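PDB 2BBR: viral CASP8 and FADD-like apoptosis regulator from Molluscum contagiosum virus subtype 1, which inhibits death-receptor-induced apoptosis by interfering with caspase-8 recruitment and activation at the death-inducing signaling complex, and also suppresses host NF-kappa-B activation. Local coordinates for residues D25-F30 / L99-G104; Q44-L49 / R53-A58; E62-L67 / D71-R76. All coordinates share one frame; numbering follows the deposited sequence.

Contact 1 (D25-F30 / L99-G104); sequences DSLLLF and LMVCVG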
# COMPACT_ATOMS: atom_id res chain seq x y z
N ASP A 25 -1.68 -6.26 9.04
CA ASP A 25 -2.90 -6.71 8.37
C ASP A 25 -3.55 -5.53 7.64
O ASP A 25 -4.00 -5.67 6.51
CB ASP A 25 -3.92 -7.26 9.38
CG ASP A 25 -3.49 -8.56 10.01
OD1 ASP A 25 -2.69 -9.30 9.40
OD2 ASP A 25 -3.97 -8.86 11.13
N SER A 26 -3.60 -4.38 8.31
CA SER A 26 -4.20 -3.19 7.73
C SER A 26 -3.44 -2.76 6.48
O SER A 26 -4.05 -2.35 5.49
CB SER A 26 -4.21 -2.05 8.75
OG SER A 26 -4.78 -0.88 8.22
N LEU A 27 -2.12 -2.84 6.52
CA LEU A 27 -1.31 -2.46 5.38
C LEU A 27 -1.58 -3.38 4.19
O LEU A 27 -1.70 -2.93 3.06
CB LEU A 27 0.18 -2.48 5.73
CG LEU A 27 0.61 -1.55 6.87
CD1 LEU A 27 2.11 -1.63 7.06
CD2 LEU A 27 0.19 -0.13 6.55
N LEU A 28 -1.69 -4.68 4.45
CA LEU A 28 -1.96 -5.62 3.37
C LEU A 28 -3.35 -5.39 2.80
O LEU A 28 -3.54 -5.44 1.58
CB LEU A 28 -1.81 -7.06 3.84
CG LEU A 28 -0.39 -7.50 4.21
CD1 LEU A 28 -0.37 -9.01 4.42
CD2 LEU A 28 0.58 -7.11 3.10
N LEU A 29 -4.33 -5.15 3.67
CA LEU A 29 -5.68 -4.91 3.19
C LEU A 29 -5.68 -3.68 2.28
O LEU A 29 -6.37 -3.65 1.26
CB LEU A 29 -6.64 -4.70 4.36
CG LEU A 29 -7.11 -5.98 5.06
CD1 LEU A 29 -7.98 -5.62 6.25
CD2 LEU A 29 -7.88 -6.85 4.08
N PHE A 30 -4.90 -2.67 2.64
CA PHE A 30 -4.81 -1.46 1.83
C PHE A 30 -4.18 -1.79 0.47
O PHE A 30 -4.66 -1.34 -0.58
CB PHE A 30 -3.97 -0.41 2.55
CG PHE A 30 -3.67 0.81 1.72
CD1 PHE A 30 -4.58 1.86 1.63
CD2 PHE A 30 -2.47 0.91 1.03
CE1 PHE A 30 -4.29 2.99 0.85
CE2 PHE A 30 -2.17 2.02 0.26
CZ PHE A 30 -3.08 3.07 0.17
N LEU A 99 3.80 2.73 -2.51
CA LEU A 99 4.40 3.99 -2.08
C LEU A 99 3.67 4.56 -0.87
O LEU A 99 4.30 5.03 0.08
CB LEU A 99 4.37 5.01 -3.21
CG LEU A 99 4.87 6.42 -2.87
CD1 LEU A 99 6.29 6.37 -2.32
CD2 LEU A 99 4.83 7.29 -4.12
N MET A 100 2.34 4.52 -0.89
CA MET A 100 1.58 5.05 0.24
C MET A 100 1.90 4.30 1.52
O MET A 100 2.02 4.90 2.59
CB MET A 100 0.08 5.01 -0.06
CG MET A 100 -0.36 5.97 -1.16
SD MET A 100 0.08 7.71 -0.86
CE MET A 100 1.35 7.92 -2.08
N VAL A 101 2.04 2.98 1.44
CA VAL A 101 2.37 2.21 2.63
C VAL A 101 3.73 2.63 3.16
O VAL A 101 3.90 2.87 4.36
CB VAL A 101 2.40 0.69 2.35
CG1 VAL A 101 3.00 -0.05 3.54
CG2 VAL A 101 0.98 0.18 2.08
N CYS A 102 4.71 2.73 2.26
CA CYS A 102 6.05 3.10 2.67
C CYS A 102 6.13 4.50 3.27
O CYS A 102 6.84 4.70 4.26
CB CYS A 102 7.01 2.95 1.49
SG CYS A 102 7.24 1.21 1.05
N VAL A 103 5.43 5.46 2.68
CA VAL A 103 5.43 6.81 3.21
C VAL A 103 4.82 6.81 4.60
O VAL A 103 5.31 7.47 5.52
CB VAL A 103 4.65 7.77 2.28
CG1 VAL A 103 4.41 9.10 2.96
CG2 VAL A 103 5.43 7.97 0.99
N GLY A 104 3.75 6.04 4.78
CA GLY A 104 3.11 5.97 6.07
C GLY A 104 4.05 5.47 7.16
O GLY A 104 3.95 5.88 8.31
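Val-101 pushes its two methyl groups between Leu-27 and Phe-30 and has the most surface buried in this contact. CG1 meets the fork of Leu-27, 4.0 Å from its CD1 and 4.1 Å from its CD2. The other methyl, CG2, lies 3.7 Å from Phe-30 CD2. The phenyl group and the valine reach past one another from opposing helices. Phe-30 has CG anti to its backbone N (chi1 173°), which carries the ring out across the gap between the helices. The ring also reaches Met-100, where CZ is 3.7 Å from Met-100 CB. Beyond CB the methionine chain bends and leads off toward Leu-173 of helix 167-187. The two helical segments run roughly antiparallel at 153°, with axes 10.4 Å apart at the closest. Val-137 of helix 136-145 touches both Leu-27 and Phe-30, and Arg-97 makes a cation-pi contact with the Phe-30 ring. The contact joins helix 22-31 of the first death effector domain to helix 95-104 of the second. All four touching side chains are apolar and buried, so the two domains meet here through a hydrophobic core, consistent with a compact tandem unit.

Contact 2 (Q44-L49 / R53-A58); sequences QALCSL and RKLTLA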
# COMPACT_ATOMS: atom_id res chain seq x y z
N GLN A 44 -9.92 -12.85 3.69
CA GLN A 44 -10.84 -12.57 2.60
C GLN A 44 -10.09 -12.02 1.40
O GLN A 44 -10.32 -12.44 0.27
CB GLN A 44 -11.90 -11.54 3.02
CG GLN A 44 -12.84 -12.00 4.11
CD GLN A 44 -13.93 -10.99 4.37
OE1 GLN A 44 -13.66 -9.80 4.55
NE2 GLN A 44 -15.17 -11.45 4.40
N ALA A 45 -9.19 -11.07 1.65
CA ALA A 45 -8.41 -10.46 0.58
C ALA A 45 -7.62 -11.51 -0.19
O ALA A 45 -7.62 -11.52 -1.42
CB ALA A 45 -7.48 -9.40 1.15
N LEU A 46 -6.93 -12.40 0.53
CA LEU A 46 -6.14 -13.44 -0.11
C LEU A 46 -7.02 -14.38 -0.93
O LEU A 46 -6.65 -14.78 -2.03
CB LEU A 46 -5.36 -14.25 0.94
CG LEU A 46 -4.29 -13.48 1.72
CD1 LEU A 46 -3.56 -14.44 2.65
CD2 LEU A 46 -3.31 -12.84 0.76
N CYS A 47 -8.18 -14.74 -0.38
CA CYS A 47 -9.09 -15.62 -1.09
C CYS A 47 -9.54 -14.95 -2.38
O CYS A 47 -9.62 -15.59 -3.43
CB CYS A 47 -10.31 -15.95 -0.22
SG CYS A 47 -9.92 -16.91 1.27
N SER A 48 -9.82 -13.66 -2.30
CA SER A 48 -10.25 -12.91 -3.47
C SER A 48 -9.14 -12.89 -4.52
O SER A 48 -9.40 -13.07 -5.71
CB SER A 48 -10.61 -11.48 -3.08
OG SER A 48 -11.08 -10.76 -4.21
N LEU A 49 -7.90 -12.68 -4.08
CA LEU A 49 -6.78 -12.66 -5.01
C LEU A 49 -6.59 -14.04 -5.63
O LEU A 49 -6.27 -14.16 -6.81
CB LEU A 49 -5.50 -12.22 -4.31
CG LEU A 49 -5.45 -10.77 -3.82
CD1 LEU A 49 -4.09 -10.50 -3.20
CD2 LEU A 49 -5.70 -9.81 -4.97
N ARG A 53 -6.46 -15.36 -9.49
CA ARG A 53 -5.12 -15.84 -9.82
C ARG A 53 -4.14 -14.67 -9.81
O ARG A 53 -3.27 -14.55 -10.68
CB ARG A 53 -5.10 -16.54 -11.18
CG ARG A 53 -3.89 -17.44 -11.34
CD ARG A 53 -3.95 -18.29 -12.60
NE ARG A 53 -2.88 -19.28 -12.62
CZ ARG A 53 -1.59 -18.99 -12.65
NH1 ARG A 53 -1.18 -17.73 -12.66
NH2 ARG A 53 -0.69 -19.97 -12.66
N LYS A 54 -4.31 -13.80 -8.83
CA LYS A 54 -3.43 -12.64 -8.68
C LYS A 54 -2.51 -12.88 -7.49
O LYS A 54 -1.57 -12.12 -7.26
CB LYS A 54 -4.25 -11.37 -8.44
CG LYS A 54 -5.06 -10.91 -9.64
CD LYS A 54 -5.84 -9.65 -9.31
CE LYS A 54 -6.67 -9.19 -10.50
NZ LYS A 54 -7.47 -7.97 -10.18
N LEU A 55 -2.79 -13.94 -6.74
CA LEU A 55 -2.00 -14.29 -5.56
C LEU A 55 -0.83 -15.17 -5.96
O LEU A 55 -0.80 -16.37 -5.67
CB LEU A 55 -2.89 -15.00 -4.54
CG LEU A 55 -2.41 -15.11 -3.09
CD1 LEU A 55 -2.06 -13.73 -2.55
CD2 LEU A 55 -3.52 -15.73 -2.25
N THR A 56 0.14 -14.56 -6.64
CA THR A 56 1.32 -15.25 -7.13
C THR A 56 2.48 -15.16 -6.15
O THR A 56 2.42 -14.44 -5.15
CB THR A 56 1.79 -14.64 -8.45
OG1 THR A 56 2.13 -13.26 -8.23
CG2 THR A 56 0.69 -14.73 -9.50
N LEU A 57 3.55 -15.89 -6.45
CA LEU A 57 4.75 -15.87 -5.64
C LEU A 57 5.25 -14.42 -5.58
O LEU A 57 5.57 -13.90 -4.51
CB LEU A 57 5.81 -16.78 -6.26
CG LEU A 57 7.24 -16.81 -5.70
CD1 LEU A 57 8.00 -15.57 -6.11
CD2 LEU A 57 7.19 -16.95 -4.21
N ALA A 58 5.29 -13.78 -6.74
CA ALA A 58 5.74 -12.40 -6.83
C ALA A 58 4.91 -11.47 -5.96
O ALA A 58 5.46 -10.62 -5.26
CB ALA A 58 5.70 -11.93 -8.28
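Leu-55 packs against Leu-46 and Leu-49 of the preceding helix. Its CD1 lies 3.6 Å from Leu-46 CD2 and 3.9 Å from Leu-49 CD1. Its CD2 sits 3.3 Å from the backbone O of Leu-46. The side chains of Leu-49 and Leu-55 stand roughly perpendicular, and their CB atoms are 3.8 Å apart. The Leu-55 CG is anti to the backbone N (chi1 -163°), which sends the fork back toward the helix. The backbone fixes this placement. Lys-54 N gives a nearly straight bond of 2.8 Å to Leu-49 O (173° at the hydrogen), with the donor tilted from the carbonyl plane. Leu-55 N adds a weak bond to the same oxygen. Arg-53, with positive phi, ends helix 42-51 in a Schellman motif. Its NH1 forms a salt bridge with Glu-6. Farther along, Thr-56 N-caps helix 57-66 through OG1 to Ala-59 N. Leu-13 of helix 10-17 packs on both Leu-46 and Leu-55. The contact thus combines a polar helix end with a leucine cluster: the capping bonds satisfy the last-turn carbonyl of Leu-49, while the leucines pack helix 42-51 against the connection that leads into helix 57-66.

Contact 3 (E62-L67 / D71-R76); sequences EMLYVL and DLLKSR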
# COMPACT_ATOMS: atom_id res chain seq x y z
N GLU A 62 6.38 -9.35 -2.83
CA GLU A 62 6.30 -7.89 -2.79
C GLU A 62 5.62 -7.43 -1.51
O GLU A 62 6.05 -6.46 -0.88
CB GLU A 62 5.53 -7.35 -3.99
CG GLU A 62 6.29 -7.43 -5.29
CD GLU A 62 5.73 -6.47 -6.32
OE1 GLU A 62 4.90 -6.89 -7.15
OE2 GLU A 62 6.12 -5.29 -6.29
N MET A 63 4.54 -8.10 -1.13
CA MET A 63 3.84 -7.74 0.10
C MET A 63 4.78 -7.80 1.29
O MET A 63 4.84 -6.87 2.09
CB MET A 63 2.66 -8.67 0.34
CG MET A 63 1.52 -8.50 -0.63
SD MET A 63 0.21 -9.67 -0.29
CE MET A 63 -0.89 -9.35 -1.67
N LEU A 64 5.51 -8.91 1.42
CA LEU A 64 6.43 -9.06 2.54
C LEU A 64 7.55 -8.02 2.50
O LEU A 64 7.97 -7.50 3.53
CB LEU A 64 7.02 -10.47 2.57
CG LEU A 64 6.00 -11.59 2.84
CD1 LEU A 64 6.69 -12.94 2.75
CD2 LEU A 64 5.37 -11.39 4.21
N TYR A 65 8.03 -7.71 1.30
CA TYR A 65 9.08 -6.71 1.17
C TYR A 65 8.59 -5.34 1.64
O TYR A 65 9.26 -4.65 2.40
CB TYR A 65 9.54 -6.60 -0.29
CG TYR A 65 10.67 -5.63 -0.48
CD1 TYR A 65 12.00 -6.03 -0.32
CD2 TYR A 65 10.42 -4.28 -0.77
CE1 TYR A 65 13.05 -5.12 -0.45
CE2 TYR A 65 11.47 -3.37 -0.90
CZ TYR A 65 12.77 -3.80 -0.74
OH TYR A 65 13.81 -2.90 -0.85
N VAL A 66 7.40 -4.96 1.18
CA VAL A 66 6.83 -3.67 1.56
C VAL A 66 6.64 -3.60 3.08
O VAL A 66 6.79 -2.53 3.67
CB VAL A 66 5.48 -3.44 0.84
CG1 VAL A 66 4.80 -2.18 1.38
CG2 VAL A 66 5.72 -3.29 -0.66
N LEU A 67 6.31 -4.73 3.70
CA LEU A 67 6.12 -4.79 5.15
C LEU A 67 7.46 -4.90 5.87
O LEU A 67 7.52 -4.92 7.10
CB LEU A 67 5.25 -5.99 5.53
CG LEU A 67 3.78 -6.02 5.12
CD1 LEU A 67 3.15 -7.33 5.58
CD2 LEU A 67 3.05 -4.84 5.75
N ASP A 71 12.48 -11.46 7.44
CA ASP A 71 12.53 -12.73 8.15
C ASP A 71 11.62 -13.74 7.44
O ASP A 71 12.00 -14.89 7.22
CB ASP A 71 12.11 -12.56 9.63
CG ASP A 71 10.72 -11.96 9.79
OD1 ASP A 71 10.34 -11.05 9.02
OD2 ASP A 71 10.00 -12.38 10.73
N LEU A 72 10.42 -13.29 7.06
CA LEU A 72 9.47 -14.15 6.38
C LEU A 72 9.89 -14.44 4.94
O LEU A 72 9.61 -15.52 4.41
CB LEU A 72 8.07 -13.54 6.43
CG LEU A 72 7.53 -13.35 7.86
CD1 LEU A 72 6.14 -12.73 7.81
CD2 LEU A 72 7.49 -14.69 8.59
N LEU A 73 10.55 -13.48 4.29
CA LEU A 73 11.02 -13.70 2.93
C LEU A 73 12.02 -14.85 2.96
O LEU A 73 12.02 -15.71 2.08
CB LEU A 73 11.67 -12.44 2.37
CG LEU A 73 10.68 -11.37 1.90
CD1 LEU A 73 11.40 -10.05 1.68
CD2 LEU A 73 10.00 -11.83 0.62
N LYS A 74 12.88 -14.87 3.97
CA LYS A 74 13.87 -15.93 4.10
C LYS A 74 13.24 -17.28 4.47
O LYS A 74 13.45 -18.28 3.79
CB LYS A 74 14.93 -15.58 5.15
CG LYS A 74 15.96 -14.56 4.70
CD LYS A 74 17.01 -14.32 5.78
CE LYS A 74 16.41 -13.63 7.00
NZ LYS A 74 17.38 -13.53 8.13
N SER A 75 12.46 -17.31 5.55
CA SER A 75 11.88 -18.56 6.01
C SER A 75 10.83 -19.19 5.10
O SER A 75 10.74 -20.42 5.02
CB SER A 75 11.29 -18.40 7.41
OG SER A 75 10.14 -17.57 7.40
N ARG A 76 10.05 -18.37 4.42
CA ARG A 76 9.00 -18.89 3.55
C ARG A 76 9.36 -19.00 2.08
O ARG A 76 8.84 -19.86 1.37
CB ARG A 76 7.74 -18.04 3.69
CG ARG A 76 7.15 -18.03 5.09
CD ARG A 76 6.80 -19.44 5.54
NE ARG A 76 5.89 -19.44 6.69
CZ ARG A 76 6.20 -18.97 7.89
NH1 ARG A 76 7.40 -18.45 8.12
NH2 ARG A 76 5.31 -19.03 8.87
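Leu-72 is the first residue of segment 71-76 to meet the facing helix, at the fork of Leu-64. Its CD1 is 3.9 Å from Leu-64 CD2, and its CB lies 4.0 Å from Leu-64 CD1. One side chain is set nearly square to the other. Leu-16 of helix 10-17 also packs on Leu-72. Leu-73 comes next and has more surface buried here than Leu-72. Its side chain and that of Leu-64 lie alongside, pointing opposite ways, with CD2 3.8 Å from Leu-64 CB. CG of Leu-73 lies beside its own backbone N (chi1 -78°), and the chain beyond it carries the methyls toward helix 57-66. CD1 reaches the backbone at Tyr-65 CA, 4.1 Å away. The Tyr-65 hydroxyl bonds to Glu-85, and Ala-84 of helix 81-85 touches both Tyr-65 and Leu-73. At the end of the segment, the Arg-76 chain leads away to Phe-12 of helix 10-17. Its NH1 makes a weak bond to Ser-75 OG, at the guanidinium edge. The segments run roughly antiparallel at 146°. Consecutive helices of the first death effector domain are therefore joined here by leucine packing, while the Tyr-65 hydroxyl finds its partner away from the interface.

Contact 1 is the central one, its centre about 4 Å from the centre of the chain. The centres of contacts 2 and 3 each lie about 15 Å from the centre of the chain, yet their main apolar residues are buried too. Contact 1 bridges the two death effector domains, whereas the others join successive helices of the first. Contact 2 packs the turn leading into helix 57-66, while contact 3 uses the helix itself near its end. Leu-49 CD1 and Met-63 CE connect them at 3.7 Å. Val-66 of segment 62-67 packs on Val-101, which ties contact 3 to the domain interface. Leu-29 and Ala-45 join contacts 1 and 2. Contacts 1 and 3 rest on side-chain packing, while contact 2 adds backbone bonds at a helix end.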